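Local structure of Myo-inositol dehydrogenase (Corynebacterium glutamicum, 3EUW) at residues N188-A194 with I214-S220; I143-L149 with L241-K247. The protein probably catalyses the NAD+-dependent oxidation of myo-inositol, as a tetrameric member of the Gfo/Idh/MocA oxidoreductase family. Residues are numbered along the deposited sequence.

Interaction 1. Residues N188-A194 with I214-S220; sequences NIVEVTA and IVTLRGS
Strands 189-194 and 214-219 run antiparallel, 4.7 Å apart at 166°, in the C-terminal domain's mixed sheet. Val215 pairs with Ala194 (CG2 to CB 3.9 Å) on the face covered by helices 169-185 and 307-326. Thr216 forms a hydrogen-bonded pair with Thr193: Thr216 N to Thr193 O 2.8 Å, Thr193 N to Thr216 O 3.0 Å; Thr193 OG1, hydrogen-bonded to Thr329, is also joined by water 3 to Thr216 O. Leu217 (m, t) rejoins the helix-covered face, its CD2 3.6 Å from Val192 CG2. Arg218 sits opposite a classic beta bulge (Val190 psi -34°): its O accepts Val190 N (2.9 Å) and, weakly, Glu191 N (3.5 Å), and its N donates to Glu191 O (3.1 Å). Facing the second subunit, Arg218 NE forms a salt bridge with Glu191 OE1 (3.1 Å), water 2 bonding both. Then Gly219 faces Ile189, and Ser220 N reaches Asn188 O (2.9 Å). The ladder is thus apolar towards the helices and mainly polar, with one ion pair, towards the neighbouring subunit.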
loop_
_atom_site.group_PDB
_atom_site.type_symbol
_atom_site.label_atom_id
_atom_site.label_comp_id
_atom_site.label_asym_id
_atom_site.label_seq_id
_atom_site.Cartn_x
_atom_site.Cartn_y
_atom_site.Cartn_z
ATOM N N ASN A 188 -24.426 22.747 -3.620
ATOM C CA ASN A 188 -25.570 22.840 -4.511
ATOM C C ASN A 188 -25.876 21.601 -5.347
ATOM O O ASN A 188 -25.303 21.397 -6.419
ATOM C CB ASN A 188 -25.366 24.049 -5.419
ATOM C CG ASN A 188 -24.971 25.290 -4.636
ATOM O OD1 ASN A 188 -24.250 26.158 -5.139
ATOM N ND2 ASN A 188 -25.448 25.382 -3.393
ATOM N N ILE A 189 -26.800 20.785 -4.850
ATOM C CA ILE A 189 -27.215 19.573 -5.542
ATOM C C ILE A 189 -28.538 19.885 -6.246
ATOM O O ILE A 189 -29.440 20.473 -5.649
ATOM C CB ILE A 189 -27.427 18.413 -4.553
ATOM C CG1 ILE A 189 -26.151 18.173 -3.733
ATOM C CG2 ILE A 189 -27.861 17.161 -5.305
ATOM C CD1 ILE A 189 -24.931 17.781 -4.538
ATOM N N VAL A 190 -28.658 19.501 -7.510
ATOM C CA VAL A 190 -29.880 19.776 -8.241
ATOM C C VAL A 190 -30.730 18.544 -8.536
ATOM O O VAL A 190 -31.956 18.637 -8.537
ATOM C CB VAL A 190 -29.585 20.530 -9.564
ATOM C CG1 VAL A 190 -28.966 21.876 -9.258
ATOM C CG2 VAL A 190 -28.649 19.725 -10.441
ATOM N N GLU A 191 -30.092 17.398 -8.772
ATOM C CA GLU A 191 -30.826 16.165 -9.068
ATOM C C GLU A 191 -30.394 14.988 -8.199
ATOM O O GLU A 191 -29.243 14.912 -7.757
ATOM C CB GLU A 191 -30.672 15.779 -10.544
ATOM C CG GLU A 191 -31.106 16.866 -11.532
ATOM C CD GLU A 191 -31.172 16.375 -12.970
ATOM O OE1 GLU A 191 -30.367 15.498 -13.348
ATOM O OE2 GLU A 191 -32.025 16.878 -13.731
ATOM N N VAL A 192 -31.324 14.066 -7.983
ATOM C CA VAL A 192 -31.059 12.901 -7.167
ATOM C C VAL A 192 -31.544 11.607 -7.809
ATOM O O VAL A 192 -32.694 11.499 -8.225
ATOM C CB VAL A 192 -31.729 13.045 -5.792
ATOM C CG1 VAL A 192 -31.577 11.767 -4.992
ATOM C CG2 VAL A 192 -31.101 14.212 -5.041
ATOM N N THR A 193 -30.647 10.629 -7.888
ATOM C CA THR A 193 -30.978 9.328 -8.457
ATOM C C THR A 193 -30.554 8.254 -7.461
ATOM O O THR A 193 -29.444 8.296 -6.939
ATOM C CB THR A 193 -30.255 9.108 -9.791
ATOM O OG1 THR A 193 -30.482 10.239 -10.635
ATOM C CG2 THR A 193 -30.788 7.878 -10.496
ATOM N N ALA A 194 -31.433 7.298 -7.187
ATOM C CA ALA A 194 -31.101 6.250 -6.231
ATOM C C ALA A 194 -31.665 4.903 -6.635
ATOM O O ALA A 194 -32.755 4.819 -7.198
ATOM C CB ALA A 194 -31.609 6.628 -4.826
ATOM N N ILE A 214 -27.319 2.433 -4.132
ATOM C CA ILE A 214 -26.342 3.214 -4.889
ATOM C C ILE A 214 -27.042 4.530 -5.173
ATOM O O ILE A 214 -28.189 4.542 -5.614
ATOM C CB ILE A 214 -25.965 2.607 -6.261
ATOM C CG1 ILE A 214 -24.858 1.556 -6.136
ATOM C CG2 ILE A 214 -25.401 3.722 -7.161
ATOM C CD1 ILE A 214 -25.135 0.441 -5.223
ATOM N N VAL A 215 -26.361 5.634 -4.923
ATOM C CA VAL A 215 -26.930 6.951 -5.177
ATOM C C VAL A 215 -26.021 7.769 -6.094
ATOM O O VAL A 215 -24.794 7.707 -5.987
ATOM C CB VAL A 215 -27.123 7.732 -3.860
ATOM C CG1 VAL A 215 -27.528 9.170 -4.159
ATOM C CG2 VAL A 215 -28.187 7.047 -2.989
ATOM N N THR A 216 -26.621 8.513 -7.010
ATOM C CA THR A 216 -25.862 9.386 -7.891
ATOM C C THR A 216 -26.521 10.775 -7.884
ATOM O O THR A 216 -27.670 10.930 -8.290
ATOM C CB THR A 216 -25.798 8.830 -9.332
ATOM O OG1 THR A 216 -25.140 7.560 -9.324
ATOM C CG2 THR A 216 -25.011 9.750 -10.218
ATOM N N LEU A 217 -25.790 11.772 -7.396
ATOM C CA LEU A 217 -26.303 13.143 -7.321
ATOM C C LEU A 217 -25.652 14.020 -8.389
ATOM O O LEU A 217 -24.476 13.843 -8.708
ATOM C CB LEU A 217 -25.990 13.761 -5.954
ATOM C CG LEU A 217 -26.299 12.983 -4.675
ATOM C CD1 LEU A 217 -25.660 13.687 -3.490
ATOM C CD2 LEU A 217 -27.803 12.863 -4.486
ATOM N N ARG A 218 -26.421 14.955 -8.940
ATOM C CA ARG A 218 -25.876 15.884 -9.926
ATOM C C ARG A 218 -25.702 17.242 -9.253
ATOM O O ARG A 218 -26.645 17.772 -8.662
ATOM C CB ARG A 218 -26.805 16.039 -11.131
ATOM C CG ARG A 218 -26.371 17.149 -12.102
ATOM C CD ARG A 218 -27.248 17.177 -13.360
ATOM N NE ARG A 218 -27.351 15.844 -13.926
ATOM C CZ ARG A 218 -26.963 15.511 -15.145
ATOM N NH1 ARG A 218 -26.435 16.430 -15.946
ATOM N NH2 ARG A 218 -27.113 14.259 -15.560
ATOM N N GLY A 219 -24.491 17.786 -9.335
ATOM C CA GLY A 219 -24.202 19.090 -8.760
ATOM C C GLY A 219 -24.516 20.181 -9.772
ATOM O O GLY A 219 -24.561 19.918 -10.974
ATOM N N SER A 220 -24.721 21.404 -9.290
ATOM C CA SER A 220 -25.061 22.535 -10.147
ATOM C C SER A 220 -24.105 22.808 -11.307
ATOM O O SER A 220 -24.483 23.450 -12.290
ATOM C CB SER A 220 -25.203 23.798 -9.294
ATOM O OG SER A 220 -24.018 24.044 -8.561
HETATM O O HOH W 1 -23.371 26.849 -8.011
HETATM O O HOH W 2 -29.042 13.536 -12.805
HETATM O O HOH W 3 -28.931 12.310 -10.223
#

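Interaction 2. Residues I143-L149 with L241-K247; sequences IGNLEQL and LEAFGSK
An antiparallel strand pair with a classic beta bulge joins 146-149 to 241-245 in the C-terminal domain's mixed sheet, between strands 224-230 and 248-252. The axes approach to 4.6 Å at 151°. Phe244 O accepts Glu147 N (2.9 Å) and Gln148 N (3.1 Å), with Glu147 psi at -35°; Phe244 N returns to Gln148 O (2.8 Å). Leu149 (t, p) pairs with Ala243 and sets its CD1 3.9 Å from Leu241 CD2 and 4.0 Å from Ala243 CB, beneath helix 169-185, while helix 129-139 packs on Leu241 and Ala243. Gln148 and Phe244 point to the other face, against the second subunit; the Glu242 carboxylate forms salt bridges with Arg154 and Arg240 of that subunit, and Gln148 OE1 a hydrogen bond with its Arg154. Past the bulge Leu146 faces Gly245, where a CB would clash with Ile143 O and Asn145 O. Gly144 has positive phi (78°) beside Ser246. Lys247 N donates to Ile143 O (2.8 Å), Ser246 N to Asn145 O (3.0 Å), and Asn145 N to Ser246 OG at 3.0 Å.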
loop_
_atom_site.group_PDB
_atom_site.type_symbol
_atom_site.label_atom_id
_atom_site.label_comp_id
_atom_site.label_asym_id
_atom_site.label_seq_id
_atom_site.Cartn_x
_atom_site.Cartn_y
_atom_site.Cartn_z
ATOM N N ILE A 143 -6.310 19.710 -6.790
ATOM C CA ILE A 143 -6.576 18.783 -7.885
ATOM C C ILE A 143 -7.476 19.385 -8.964
ATOM O O ILE A 143 -8.109 18.649 -9.727
ATOM C CB ILE A 143 -7.233 17.469 -7.404
ATOM C CG1 ILE A 143 -8.532 17.777 -6.652
ATOM C CG2 ILE A 143 -6.266 16.689 -6.547
ATOM C CD1 ILE A 143 -9.390 16.558 -6.413
ATOM N N GLY A 144 -7.525 20.717 -9.017
ATOM C CA GLY A 144 -8.338 21.402 -10.009
ATOM C C GLY A 144 -9.811 21.422 -9.665
ATOM O O GLY A 144 -10.179 21.352 -8.494
ATOM N N ASN A 145 -10.660 21.520 -10.683
ATOM C CA ASN A 145 -12.099 21.540 -10.463
ATOM C C ASN A 145 -12.577 20.135 -10.108
ATOM O O ASN A 145 -12.238 19.163 -10.788
ATOM C CB ASN A 145 -12.837 22.001 -11.725
ATOM C CG ASN A 145 -12.163 23.180 -12.401
ATOM O OD1 ASN A 145 -11.913 24.212 -11.778
ATOM N ND2 ASN A 145 -11.869 23.034 -13.686
ATOM N N LEU A 146 -13.360 20.040 -9.038
ATOM C CA LEU A 146 -13.919 18.776 -8.588
ATOM C C LEU A 146 -14.943 18.302 -9.629
ATOM O O LEU A 146 -15.858 19.051 -9.998
ATOM C CB LEU A 146 -14.591 18.973 -7.228
ATOM C CG LEU A 146 -15.280 17.760 -6.595
ATOM C CD1 LEU A 146 -14.264 16.653 -6.386
ATOM C CD2 LEU A 146 -15.922 18.162 -5.270
ATOM N N GLU A 147 -14.786 17.071 -10.104
ATOM C CA GLU A 147 -15.681 16.532 -11.112
ATOM C C GLU A 147 -16.489 15.322 -10.640
ATOM O O GLU A 147 -17.649 15.150 -11.026
ATOM C CB GLU A 147 -14.883 16.178 -12.370
ATOM C CG GLU A 147 -14.156 17.387 -12.969
ATOM C CD GLU A 147 -13.228 17.022 -14.118
ATOM O OE1 GLU A 147 -12.981 15.814 -14.339
ATOM O OE2 GLU A 147 -12.736 17.945 -14.795
ATOM N N GLN A 148 -15.877 14.492 -9.801
ATOM C CA GLN A 148 -16.543 13.303 -9.288
ATOM C C GLN A 148 -16.181 13.101 -7.827
ATOM O O GLN A 148 -15.061 13.414 -7.407
ATOM C CB GLN A 148 -16.112 12.066 -10.073
ATOM C CG GLN A 148 -16.164 12.230 -11.560
ATOM C CD GLN A 148 -15.853 10.943 -12.295
ATOM O OE1 GLN A 148 -14.980 10.168 -11.891
ATOM N NE2 GLN A 148 -16.557 10.716 -13.393
ATOM N N LEU A 149 -17.128 12.566 -7.064
ATOM C CA LEU A 149 -16.929 12.293 -5.648
ATOM C C LEU A 149 -17.523 10.903 -5.431
ATOM O O LEU A 149 -18.724 10.704 -5.589
ATOM C CB LEU A 149 -17.653 13.343 -4.803
ATOM C CG LEU A 149 -17.389 13.324 -3.296
ATOM C CD1 LEU A 149 -15.909 13.563 -3.009
ATOM C CD2 LEU A 149 -18.228 14.395 -2.632
ATOM N N LEU A 241 -13.518 7.388 0.616
ATOM C CA LEU A 241 -13.964 8.550 -0.120
ATOM C C LEU A 241 -12.908 8.909 -1.151
ATOM O O LEU A 241 -11.712 8.913 -0.859
ATOM C CB LEU A 241 -14.203 9.728 0.826
ATOM C CG LEU A 241 -14.746 10.999 0.166
ATOM C CD1 LEU A 241 -15.506 11.826 1.189
ATOM C CD2 LEU A 241 -13.612 11.793 -0.448
ATOM N N GLU A 242 -13.367 9.221 -2.352
ATOM C CA GLU A 242 -12.478 9.575 -3.437
ATOM C C GLU A 242 -12.990 10.835 -4.134
ATOM O O GLU A 242 -14.155 10.903 -4.522
ATOM C CB GLU A 242 -12.427 8.406 -4.427
ATOM C CG GLU A 242 -11.593 8.635 -5.663
ATOM C CD GLU A 242 -11.744 7.510 -6.687
ATOM O OE1 GLU A 242 -11.813 6.325 -6.292
ATOM O OE2 GLU A 242 -11.786 7.806 -7.891
ATOM N N ALA A 243 -12.120 11.829 -4.274
ATOM C CA ALA A 243 -12.457 13.067 -4.969
ATOM C C ALA A 243 -11.591 13.125 -6.236
ATOM O O ALA A 243 -10.358 13.113 -6.168
ATOM C CB ALA A 243 -12.173 14.272 -4.084
ATOM N N PHE A 244 -12.237 13.166 -7.392
ATOM C CA PHE A 244 -11.509 13.212 -8.655
ATOM C C PHE A 244 -11.725 14.560 -9.334
ATOM O O PHE A 244 -12.867 14.995 -9.515
ATOM C CB PHE A 244 -11.993 12.093 -9.584
ATOM C CG PHE A 244 -11.364 12.124 -10.952
ATOM C CD1 PHE A 244 -10.092 11.593 -11.161
ATOM C CD2 PHE A 244 -12.029 12.703 -12.028
ATOM C CE1 PHE A 244 -9.492 11.638 -12.425
ATOM C CE2 PHE A 244 -11.426 12.751 -13.302
ATOM C CZ PHE A 244 -10.157 12.215 -13.491
ATOM N N GLY A 245 -10.627 15.210 -9.716
ATOM C CA GLY A 245 -10.732 16.498 -10.363
ATOM C C GLY A 245 -9.964 16.591 -11.665
ATOM O O GLY A 245 -9.325 15.629 -12.091
ATOM N N SER A 246 -10.020 17.764 -12.291
ATOM C CA SER A 246 -9.343 17.988 -13.561
ATOM C C SER A 246 -7.821 17.829 -13.485
ATOM O O SER A 246 -7.189 17.575 -14.496
ATOM C CB SER A 246 -9.694 19.380 -14.099
ATOM O OG SER A 246 -9.410 20.393 -13.144
ATOM N N LYS A 247 -7.234 17.963 -12.299
ATOM C CA LYS A 247 -5.779 17.838 -12.177
ATOM C C LYS A 247 -5.293 16.742 -11.244
ATOM O O LYS A 247 -4.122 16.728 -10.877
ATOM C CB LYS A 247 -5.160 19.159 -11.710
ATOM C CG LYS A 247 -5.301 20.298 -12.692
ATOM C CD LYS A 247 -4.695 21.586 -12.135
ATOM C CE LYS A 247 -4.818 22.732 -13.135
ATOM N NZ LYS A 247 -4.248 24.004 -12.605
#

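How the interactions relate
Both interactions belong to the mixed sheet of the C-terminal domain, with strand 224-230 between them: it adjoins strand 146-154 of interaction 2 and strand 212-219 of interaction 1. Their centres lie 16 Å apart and their nearest atoms about 7 Å, so they do not touch. Along the chain the order is 143-149, 188-194, 214-220, 241-247, which nests interaction 1 within the loop closed by interaction 2. Helix 169-185 packs on one face of both, reaching Leu217 through Leu179 and Leu149 through Phe185. The second subunit meets the other face at both sites, so this one sheet, bulged in each pair, serves at once as domain core and subunit interface.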